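PDB 3LET: protein adenylyltransferase VopS from Vibrio parahaemolyticus, which transfers AMP from ATP to a threonine of the host Rho GTPases RhoA, Rac and Cdc42, blocking their downstream signalling and inhibiting actin assembly in infected cells. Local coordinates for residues Met244-Gln247 against His248-Phe252; Ala174-Ile177 against Asn178-Ser182; Leu64-Arg67 against Ala68-Val72; Phe124-Glu127 against Val128-Lys132; Ala306-Ser309 against Leu310-Ile313. All coordinates share one frame; numbering follows the deposited sequence.

Contact 1 of 5, residues Met244-Gln247 against His248-Phe252; sequences MLKQ and HIEGF
Lys246 and Glu250, one helical turn apart, form an i to i+4 salt bridge: Lys246 NZ lies 2.8 Å from Glu250 OE1, on the syn lone pair of that oxygen. The lysine chain runs out extended and folds only at its last torsion (chi4 70°), which turns the ammonium group back to the carboxylate. On the way its CG passes 3.4 Å from Glu250 OE1, so the aliphatic stem packs alongside the charge. A water accepts a weak bond from Lys246 NZ and donates to Glu250 OE2, bridging the pair a second time. Lys246 is exposed, while Glu250, only partly so, also accepts from Met207 N through OE2; these long chains link the helix surface to the start of helix 207-217.

Apolar contact occupies another side of the helix. Leu245 CD1 meets Ile249 CG2 at 3.9 Å, the branched chains of two buried residues covering successive turns.

The backbone bonds begin as a regular alpha-helix, with His248 N, Ile249 N and Glu250 N donating to the carbonyls of Met244, Leu245 and Lys246. The turn then widens. Phe252 N reaches Gln247 O at 2.9 Å with an N-H...O angle of 158°, while the bond from Gly251 N to the same oxygen is weak. This is a pi-type turn. Gly251 lies within it, and glycine suits the place because Gln247 NE2 packs directly beside Gly251 CA, at 3.6 Å.

Helix 238-255 is wedged between three others: Met244, His248 and Phe252 face helix 113-139, whereas Leu245 and Ile249 pack on helices 207-217 and 260-274.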
# COMPACT_ATOMS: atom_id res chain seq x y z
N MET A 244 0.50 -1.41 -4.11
CA MET A 244 0.64 -0.86 -5.47
C MET A 244 2.03 -0.22 -5.62
O MET A 244 2.68 -0.39 -6.66
CB MET A 244 -0.45 0.17 -5.74
CG MET A 244 -1.86 -0.41 -6.02
SD MET A 244 -1.89 -1.62 -7.35
CE MET A 244 -1.84 -0.57 -8.84
N LEU A 245 2.49 0.50 -4.60
CA LEU A 245 3.84 1.09 -4.69
C LEU A 245 4.89 -0.03 -4.85
O LEU A 245 5.84 0.04 -5.66
CB LEU A 245 4.15 1.92 -3.44
CG LEU A 245 5.57 2.49 -3.39
CD1 LEU A 245 5.85 3.27 -4.66
CD2 LEU A 245 5.74 3.36 -2.13
N LYS A 246 4.73 -1.08 -4.04
CA LYS A 246 5.68 -2.18 -4.05
C LYS A 246 5.71 -2.81 -5.44
O LYS A 246 6.78 -3.09 -5.99
CB LYS A 246 5.28 -3.21 -2.99
CG LYS A 246 6.10 -4.51 -3.01
CD LYS A 246 5.62 -5.42 -1.88
CE LYS A 246 6.05 -6.87 -2.12
NZ LYS A 246 7.51 -7.02 -1.95
N GLN A 247 4.53 -3.03 -6.03
CA GLN A 247 4.49 -3.70 -7.35
C GLN A 247 4.99 -2.72 -8.40
O GLN A 247 5.55 -3.12 -9.42
CB GLN A 247 3.03 -4.11 -7.69
CG GLN A 247 2.79 -4.47 -9.15
CD GLN A 247 3.66 -5.61 -9.65
OE1 GLN A 247 4.04 -6.51 -8.88
NE2 GLN A 247 3.99 -5.59 -10.95
N HIS A 248 4.81 -1.44 -8.14
CA HIS A 248 5.28 -0.41 -9.09
C HIS A 248 6.79 -0.47 -9.22
O HIS A 248 7.33 -0.45 -10.33
CB HIS A 248 4.85 0.97 -8.61
CG HIS A 248 5.14 2.07 -9.59
ND1 HIS A 248 4.67 2.04 -10.88
CD2 HIS A 248 5.88 3.20 -9.48
CE1 HIS A 248 5.08 3.13 -11.52
NE2 HIS A 248 5.82 3.84 -10.69
N ILE A 249 7.47 -0.56 -8.08
CA ILE A 249 8.92 -0.40 -8.12
C ILE A 249 9.64 -1.72 -8.34
O ILE A 249 10.71 -1.75 -8.94
CB ILE A 249 9.46 0.30 -6.87
CG1 ILE A 249 9.21 -0.53 -5.59
CG2 ILE A 249 8.80 1.71 -6.76
CD1 ILE A 249 9.55 0.24 -4.28
N GLU A 250 9.08 -2.80 -7.82
CA GLU A 250 9.72 -4.11 -7.93
C GLU A 250 9.29 -4.86 -9.19
O GLU A 250 9.97 -5.81 -9.60
CB GLU A 250 9.41 -4.97 -6.69
CG GLU A 250 9.95 -4.38 -5.38
CD GLU A 250 9.51 -5.16 -4.15
OE1 GLU A 250 8.75 -6.16 -4.27
OE2 GLU A 250 9.91 -4.75 -3.04
N GLY A 251 8.19 -4.41 -9.79
CA GLY A 251 7.57 -5.08 -10.94
C GLY A 251 7.51 -4.17 -12.15
O GLY A 251 8.32 -4.30 -13.06
N PHE A 252 6.61 -3.19 -12.14
CA PHE A 252 6.38 -2.37 -13.34
C PHE A 252 7.67 -1.66 -13.84
O PHE A 252 7.98 -1.71 -15.03
CB PHE A 252 5.31 -1.31 -13.09
CG PHE A 252 5.01 -0.48 -14.31
CD1 PHE A 252 4.24 -1.01 -15.34
CD2 PHE A 252 5.48 0.81 -14.42
CE1 PHE A 252 3.95 -0.26 -16.47
CE2 PHE A 252 5.19 1.58 -15.56
CZ PHE A 252 4.43 1.04 -16.58
O HOH W 1 10.12 -5.57 -0.53

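Contact 2 of 5, residues Ala174-Ile177 against Asn178-Ser182; sequences AWII and NASNS
From Ala174 to Ser182 the backbone finishes a helix and turns out of it: regular bonds from Asn178 N and Ala179 N to Ala174 O and Trp175 O give way to a nearly straight one from Ser182 N to Ile177 O (2.9 Å, 174°). Ser180 bonds twice to the carbonyl of Ile176. Its OG lies anti to its carbonyl carbon and beside its backbone N (chi1 -37°), which turns it back toward Ile176 O; the hydroxyl donates to that oxygen at 2.9 Å from above the carbonyl plane, while Ser180 N approaches it nearly along the C=O axis. A short hydroxyl side chain thus finds a partner within its own helix.

The reversal at Asn181, with positive phi and two bonds back into the last turn, is a Schellman motif; asparagine tolerates this left-handed conformation better than most residues. Beyond it the chain folds back against Ile177, whose CG2 lies 3.3 Å from Ser182 O and 4.2 Å from Ser182 CB. On the exposed side a water donates to Trp175 O and accepts from Asn178 ND2, joining the amide to the preceding turn. Ala179, small enough for close packing, touches Arg286, a probable ATP-binding residue, and Trp175 meets the rings of Phe160, Tyr289 and Phe299.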
# COMPACT_ATOMS: atom_id res chain seq x y z
N ALA A 174 17.79 21.65 -0.01
CA ALA A 174 17.00 22.87 0.16
C ALA A 174 15.60 22.76 -0.39
O ALA A 174 14.64 23.30 0.18
CB ALA A 174 17.72 24.07 -0.52
N TRP A 175 15.48 22.09 -1.53
CA TRP A 175 14.20 21.92 -2.21
C TRP A 175 13.30 21.06 -1.35
O TRP A 175 12.15 21.41 -1.10
CB TRP A 175 14.40 21.27 -3.57
CG TRP A 175 13.10 20.93 -4.26
CD1 TRP A 175 12.15 21.81 -4.76
CD2 TRP A 175 12.65 19.62 -4.57
NE1 TRP A 175 11.12 21.09 -5.35
CE2 TRP A 175 11.41 19.75 -5.25
CE3 TRP A 175 13.18 18.34 -4.36
CZ2 TRP A 175 10.70 18.65 -5.68
CZ3 TRP A 175 12.46 17.25 -4.80
CH2 TRP A 175 11.24 17.41 -5.44
N ILE A 176 13.83 19.94 -0.88
CA ILE A 176 13.02 19.04 -0.04
C ILE A 176 12.61 19.76 1.26
O ILE A 176 11.46 19.73 1.67
CB ILE A 176 13.81 17.74 0.30
CG1 ILE A 176 14.20 16.99 -0.98
CG2 ILE A 176 12.94 16.82 1.18
CD1 ILE A 176 15.24 15.89 -0.75
N ILE A 177 13.58 20.41 1.90
CA ILE A 177 13.37 21.07 3.18
C ILE A 177 12.29 22.12 3.03
O ILE A 177 11.41 22.23 3.88
CB ILE A 177 14.68 21.71 3.70
CG1 ILE A 177 15.61 20.61 4.22
CG2 ILE A 177 14.40 22.75 4.83
CD1 ILE A 177 17.12 21.05 4.41
N ASN A 178 12.34 22.88 1.93
CA ASN A 178 11.37 23.95 1.70
C ASN A 178 9.97 23.43 1.44
O ASN A 178 8.97 23.98 1.94
CB ASN A 178 11.80 24.79 0.51
CG ASN A 178 10.88 25.97 0.28
OD1 ASN A 178 10.88 26.93 1.04
ND2 ASN A 178 10.07 25.88 -0.75
N ALA A 179 9.89 22.34 0.69
CA ALA A 179 8.60 21.75 0.36
C ALA A 179 7.91 21.15 1.60
O ALA A 179 6.67 21.12 1.66
CB ALA A 179 8.77 20.69 -0.74
N SER A 180 8.69 20.69 2.58
CA SER A 180 8.14 20.11 3.81
C SER A 180 8.05 21.16 4.92
O SER A 180 7.67 20.83 6.05
CB SER A 180 9.04 18.97 4.34
OG SER A 180 9.60 18.19 3.30
N ASN A 181 8.42 22.40 4.62
CA ASN A 181 8.48 23.44 5.66
C ASN A 181 9.25 22.92 6.89
O ASN A 181 8.84 23.10 8.04
CB ASN A 181 7.06 23.86 6.06
CG ASN A 181 7.03 25.10 6.95
OD1 ASN A 181 7.89 25.98 6.84
ND2 ASN A 181 6.00 25.19 7.81
N SER A 182 10.36 22.22 6.63
CA SER A 182 11.11 21.55 7.66
C SER A 182 12.14 22.47 8.31
O SER A 182 12.73 23.32 7.65
CB SER A 182 11.80 20.33 7.06
OG SER A 182 12.68 19.73 7.97
O HOH W 2 10.66 23.46 -2.49

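Contact 3 of 5, residues Leu64-Arg67 against Ala68-Val72; sequences LAER and AMTEV
The guanidinium group of Arg67 meets a bridging water at its edge, in the plane of the group. Arg67 NE gives this water a weak bond of 3.3 Å, and the water donates to Glu71 OE2 at 2.7 Å. The opposite charges, one turn apart, are linked through this water and not directly, with Arg67 NE 4.6 Å from Glu71 OE2. A bend at chi3 (75°) turns the arginine head out of line with its stem. The extended glutamate chain instead passes over the backbone of the turn before it, with Glu71 CG 3.3 Å from Arg67 O. Both polar ends have further partners: Arg67 NH2 bonds to Thr20 O, and Glu71 OE1 to Ser23 OG.

Thr70 grips the carbonyl of Glu66 twice. Its amide and its OG1, the latter at 2.8 Å, reach Glu66 O from opposite faces of the carbonyl plane. A chi1 of -63° sets OG1 beside the backbone N, facing back to Glu66 O, and puts the methyl CG2 anti to that N. The bond satisfies the hydroxyl of a buried residue. Glu66 itself points its carboxylate elsewhere, to a salt bridge with Lys100.

Ala65 and Ala68 are small where Phe46 and Leu43 pack close. The i to i-4 hydroxyl bond to a carbonyl is a common way for threonine or serine to satisfy its hydroxyl inside an alpha-helix, here helix 58-75 of the all-helical N-terminal region, between helices 23-30, 39-45 and 88-102.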
# COMPACT_ATOMS: atom_id res chain seq x y z
N LEU A 64 -11.97 -19.20 13.75
CA LEU A 64 -12.31 -20.08 12.64
C LEU A 64 -13.19 -19.36 11.63
O LEU A 64 -12.97 -19.50 10.44
CB LEU A 64 -13.01 -21.33 13.16
CG LEU A 64 -13.46 -22.33 12.09
CD1 LEU A 64 -12.28 -22.83 11.23
CD2 LEU A 64 -14.20 -23.52 12.73
N ALA A 65 -14.15 -18.56 12.10
CA ALA A 65 -14.99 -17.81 11.16
C ALA A 65 -14.13 -16.85 10.34
O ALA A 65 -14.31 -16.70 9.13
CB ALA A 65 -16.10 -17.05 11.89
N GLU A 66 -13.21 -16.18 11.02
CA GLU A 66 -12.33 -15.25 10.34
C GLU A 66 -11.46 -15.98 9.31
O GLU A 66 -11.31 -15.52 8.17
CB GLU A 66 -11.48 -14.52 11.38
CG GLU A 66 -10.50 -13.55 10.79
CD GLU A 66 -9.65 -12.91 11.87
OE1 GLU A 66 -10.23 -12.30 12.79
OE2 GLU A 66 -8.41 -13.03 11.79
N ARG A 67 -10.87 -17.10 9.70
CA ARG A 67 -10.05 -17.87 8.74
C ARG A 67 -10.87 -18.29 7.52
O ARG A 67 -10.39 -18.20 6.37
CB ARG A 67 -9.47 -19.14 9.38
CG ARG A 67 -8.43 -18.92 10.45
CD ARG A 67 -7.91 -20.27 10.96
NE ARG A 67 -7.01 -20.91 10.01
CZ ARG A 67 -6.44 -22.10 10.19
NH1 ARG A 67 -6.70 -22.82 11.26
NH2 ARG A 67 -5.61 -22.59 9.27
N ALA A 68 -12.09 -18.79 7.75
CA ALA A 68 -12.88 -19.34 6.63
C ALA A 68 -13.37 -18.21 5.73
O ALA A 68 -13.33 -18.32 4.49
CB ALA A 68 -14.10 -20.17 7.15
N MET A 69 -13.83 -17.12 6.33
CA MET A 69 -14.21 -15.94 5.53
C MET A 69 -13.07 -15.40 4.70
O MET A 69 -13.24 -15.03 3.51
CB MET A 69 -14.70 -14.85 6.45
CG MET A 69 -15.95 -15.33 7.11
SD MET A 69 -17.25 -14.75 6.11
CE MET A 69 -17.59 -13.39 7.22
N THR A 70 -11.89 -15.36 5.30
CA THR A 70 -10.71 -14.87 4.58
C THR A 70 -10.42 -15.75 3.38
O THR A 70 -10.19 -15.25 2.26
CB THR A 70 -9.47 -14.86 5.49
OG1 THR A 70 -9.70 -13.96 6.57
CG2 THR A 70 -8.20 -14.38 4.71
N GLU A 71 -10.41 -17.06 3.59
CA GLU A 71 -10.17 -18.01 2.49
C GLU A 71 -11.22 -17.87 1.39
O GLU A 71 -10.89 -17.86 0.23
CB GLU A 71 -10.16 -19.46 3.01
CG GLU A 71 -8.90 -19.71 3.84
CD GLU A 71 -8.98 -21.00 4.62
OE1 GLU A 71 -9.82 -21.84 4.29
OE2 GLU A 71 -8.17 -21.15 5.56
N VAL A 72 -12.49 -17.75 1.76
CA VAL A 72 -13.52 -17.57 0.73
C VAL A 72 -13.20 -16.29 -0.04
O VAL A 72 -13.26 -16.26 -1.27
CB VAL A 72 -14.93 -17.47 1.32
CG1 VAL A 72 -15.92 -17.05 0.24
CG2 VAL A 72 -15.33 -18.82 1.92
O HOH W 3 -6.46 -19.56 7.00

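Contact 4 of 5, residues Phe124-Glu127 against Val128-Lys132; sequences FDME and VMHLK
Met126 and His130 carry one side of this helical turn, the methionine standing out from the helix and the imidazole leaning back toward it over the preceding turn. Met126 bends at both chi2 and chi3 (-65° and -60°), which curls its methyl to the NE2 and CE1 side of the imidazole: Met126 CE lies 3.7 Å from both His130 NE2 and CE1. The ring also rests above the backbone, with Met126 O 3.1 Å from its plane over one face and offset toward the rim. The ring makes no hydrogen bond to that oxygen, which accepts the regular helical bond from His130 N.

A second pair, Glu127 and Leu131, crosses at an angle. The bend at chi2 of the glutamate lays its carboxylate beside the leucine methyls, with Glu127 OE2 3.7 Å from Leu131 CD2 and Glu127 CG 4.1 Å from Leu131 CD1. Leucine suits the place because its methyls lie along the stem of a buried acid and also touch Met244 of helix 238-255.

The two pairs meet through a water at the edge of the imidazole, in the ring plane. It donates to Glu127 OE1 at 2.7 Å and lies 2.9 Å from His130 ND1. Ser237 belongs to a loop that also packs over Leu131 through Pro236. On another side of helix 113-139, in the N-terminal region, Val128 and Phe124 pack against helix 77-86.

The buried carboxylate of Glu127 takes hydrogen bonds from the bridging water and, at OE2, from the hydroxyl of Ser237; its negative charge, relayed through the water, could raise the proton affinity of His130.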
# COMPACT_ATOMS: atom_id res chain seq x y z
N PHE A 124 -14.19 -5.07 -1.81
CA PHE A 124 -13.00 -5.39 -2.63
C PHE A 124 -13.10 -4.75 -4.01
O PHE A 124 -12.11 -4.20 -4.53
CB PHE A 124 -12.88 -6.92 -2.85
CG PHE A 124 -12.14 -7.67 -1.76
CD1 PHE A 124 -11.85 -7.09 -0.54
CD2 PHE A 124 -11.75 -8.99 -1.98
CE1 PHE A 124 -11.19 -7.79 0.44
CE2 PHE A 124 -11.10 -9.70 -0.98
CZ PHE A 124 -10.83 -9.09 0.23
N ASP A 125 -14.29 -4.81 -4.63
CA ASP A 125 -14.47 -4.23 -5.98
C ASP A 125 -14.17 -2.73 -5.96
O ASP A 125 -13.63 -2.16 -6.94
CB ASP A 125 -15.92 -4.40 -6.46
CG ASP A 125 -16.21 -5.77 -7.11
OD1 ASP A 125 -15.29 -6.45 -7.60
OD2 ASP A 125 -17.40 -6.15 -7.17
N MET A 126 -14.57 -2.05 -4.88
CA MET A 126 -14.33 -0.60 -4.75
C MET A 126 -12.83 -0.38 -4.64
O MET A 126 -12.28 0.52 -5.29
CB MET A 126 -15.02 -0.01 -3.52
CG MET A 126 -16.55 -0.02 -3.60
SD MET A 126 -17.15 1.03 -4.92
CE MET A 126 -16.50 2.63 -4.42
N GLU A 127 -12.18 -1.21 -3.85
CA GLU A 127 -10.73 -1.05 -3.69
C GLU A 127 -10.04 -1.27 -5.03
O GLU A 127 -9.19 -0.47 -5.44
CB GLU A 127 -10.19 -2.02 -2.65
CG GLU A 127 -8.67 -1.92 -2.43
CD GLU A 127 -8.23 -0.62 -1.72
OE1 GLU A 127 -9.08 0.24 -1.41
OE2 GLU A 127 -7.00 -0.47 -1.46
N VAL A 128 -10.42 -2.33 -5.74
CA VAL A 128 -9.83 -2.60 -7.06
C VAL A 128 -10.02 -1.39 -8.00
O VAL A 128 -9.09 -0.98 -8.68
CB VAL A 128 -10.45 -3.86 -7.71
CG1 VAL A 128 -10.05 -3.97 -9.20
CG2 VAL A 128 -10.05 -5.12 -6.92
N MET A 129 -11.23 -0.84 -8.04
CA MET A 129 -11.49 0.32 -8.88
C MET A 129 -10.50 1.46 -8.58
O MET A 129 -10.02 2.16 -9.49
CB MET A 129 -12.90 0.85 -8.62
CG MET A 129 -13.98 0.11 -9.35
SD MET A 129 -15.57 0.95 -9.15
CE MET A 129 -15.09 2.62 -9.64
N HIS A 130 -10.25 1.68 -7.30
CA HIS A 130 -9.47 2.86 -6.88
C HIS A 130 -8.00 2.67 -7.17
O HIS A 130 -7.31 3.61 -7.56
CB HIS A 130 -9.71 3.14 -5.40
CG HIS A 130 -11.13 3.50 -5.10
ND1 HIS A 130 -11.70 3.34 -3.86
CD2 HIS A 130 -12.10 4.00 -5.90
CE1 HIS A 130 -12.97 3.74 -3.90
NE2 HIS A 130 -13.23 4.14 -5.13
N LEU A 131 -7.51 1.45 -6.99
CA LEU A 131 -6.11 1.17 -7.30
C LEU A 131 -5.93 1.31 -8.80
O LEU A 131 -4.91 1.81 -9.28
CB LEU A 131 -5.73 -0.25 -6.88
CG LEU A 131 -5.93 -0.47 -5.38
CD1 LEU A 131 -5.49 -1.88 -4.98
CD2 LEU A 131 -5.16 0.54 -4.56
N LYS A 132 -6.90 0.82 -9.56
CA LYS A 132 -6.74 0.84 -11.01
C LYS A 132 -6.82 2.25 -11.54
O LYS A 132 -6.24 2.55 -12.57
CB LYS A 132 -7.80 -0.02 -11.70
CG LYS A 132 -7.46 -1.51 -11.56
CD LYS A 132 -8.31 -2.35 -12.48
CE LYS A 132 -7.73 -3.72 -12.66
NZ LYS A 132 -8.55 -4.54 -13.59
O HOH W 4 -10.25 2.62 -1.50

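Contact 5 of 5, residues Ala306-Ser309 against Leu310-Ile313; sequences AENS and LHGI
With chi1 at 55°, His311 places its ring between its own backbone N and carbonyl carbon, so that the imidazole folds back over the last helical turn; Asn308, at chi1 -69°, sends its amide the same way alongside it. The two side chains run side by side with their planes 70° apart. Asn308 CA sits over one ring face, 4.0 Å from the centroid of His311, in a CH-pi contact, and Glu307 O lies 3.1 Å above the ring plane on that face.

Two partners at the ring edge fix its rotation. Ile313 N donates in plane to His311 ND1 at 3.1 Å, and a water 2.8 Å from His311 NE2 donates to Glu307 OE1. The same carboxylate makes a salt bridge to Arg286, a probable ATP-binding residue, so Glu307 probably acts as a second-shell residue of that site, with His311 linked to it through the water.

Gly312, with positive phi, is the first residue to leave the helix, a conformation easiest without a side chain; its N still bonds to Asn308 O at 2.9 Å. A further water donates to both Asn308 O and Ile313 O. This is a helix C-terminus with glycine at the C' position, closing helix 304-311 of the Fic fold against helix 260-274.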
# COMPACT_ATOMS: atom_id res chain seq x y z
N ALA A 306 4.20 20.54 -12.27
CA ALA A 306 4.79 19.28 -12.68
C ALA A 306 4.51 18.21 -11.62
O ALA A 306 4.14 17.07 -11.95
CB ALA A 306 6.27 19.45 -12.90
N GLU A 307 4.68 18.55 -10.34
CA GLU A 307 4.34 17.59 -9.27
C GLU A 307 2.89 17.11 -9.44
O GLU A 307 2.60 15.91 -9.36
CB GLU A 307 4.49 18.21 -7.89
CG GLU A 307 5.93 18.56 -7.52
CD GLU A 307 6.04 18.95 -6.04
OE1 GLU A 307 4.99 18.96 -5.37
OE2 GLU A 307 7.15 19.24 -5.55
N ASN A 308 1.98 18.06 -9.66
CA ASN A 308 0.57 17.72 -9.76
C ASN A 308 0.30 16.82 -10.96
O ASN A 308 -0.47 15.87 -10.86
CB ASN A 308 -0.29 18.98 -9.81
CG ASN A 308 -0.29 19.71 -8.49
OD1 ASN A 308 -0.12 19.10 -7.43
ND2 ASN A 308 -0.44 21.03 -8.53
N SER A 309 0.95 17.11 -12.09
CA SER A 309 0.86 16.24 -13.26
C SER A 309 1.40 14.84 -13.03
O SER A 309 0.91 13.89 -13.64
CB SER A 309 1.66 16.83 -14.42
OG SER A 309 0.90 17.81 -15.06
N LEU A 310 2.41 14.70 -12.19
CA LEU A 310 2.99 13.38 -11.94
C LEU A 310 2.11 12.54 -11.04
O LEU A 310 1.80 11.39 -11.37
CB LEU A 310 4.41 13.50 -11.32
CG LEU A 310 5.44 14.04 -12.31
CD1 LEU A 310 6.69 14.46 -11.54
CD2 LEU A 310 5.80 13.03 -13.41
N HIS A 311 1.73 13.08 -9.89
CA HIS A 311 1.04 12.19 -8.93
C HIS A 311 -0.45 12.12 -9.23
O HIS A 311 -1.09 11.14 -8.88
CB HIS A 311 1.30 12.57 -7.46
CG HIS A 311 0.98 13.99 -7.10
ND1 HIS A 311 -0.28 14.52 -7.22
CD2 HIS A 311 1.74 14.96 -6.53
CE1 HIS A 311 -0.28 15.77 -6.77
NE2 HIS A 311 0.94 16.06 -6.35
N GLY A 312 -0.96 13.12 -9.93
CA GLY A 312 -2.34 13.10 -10.40
C GLY A 312 -3.43 13.23 -9.35
O GLY A 312 -4.61 13.02 -9.64
N ILE A 313 -3.04 13.55 -8.12
CA ILE A 313 -3.98 13.65 -7.02
C ILE A 313 -4.69 15.00 -7.10
O ILE A 313 -4.04 16.02 -7.24
CB ILE A 313 -3.28 13.53 -5.66
CG1 ILE A 313 -2.46 12.23 -5.59
CG2 ILE A 313 -4.29 13.61 -4.53
CD1 ILE A 313 -3.26 10.99 -5.98
O HOH W 5 2.28 18.07 -5.02
O HOH W 6 -2.91 16.73 -9.81

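Each contact is local, lying along one helix or at its C-terminal end, so none closes a long loop and none nests or crosses; along the chain they follow in series. Contact 3 comes first, on helix 58-75, and contact 4 follows on helix 113-139, their nearest atoms about 6 Å apart. Contact 2 ends helix 168-179, some 46 Å from contact 3 between centres and across the chain's centre. Contact 1, on helix 238-255, touches contact 4 through Met244 CG and Leu131 CD2, 3.7 Å apart, joining the N-terminal region to the Fic domain. Contact 5, near the C terminus, packs Glu307 against Trp175 of contact 2, beside Arg286.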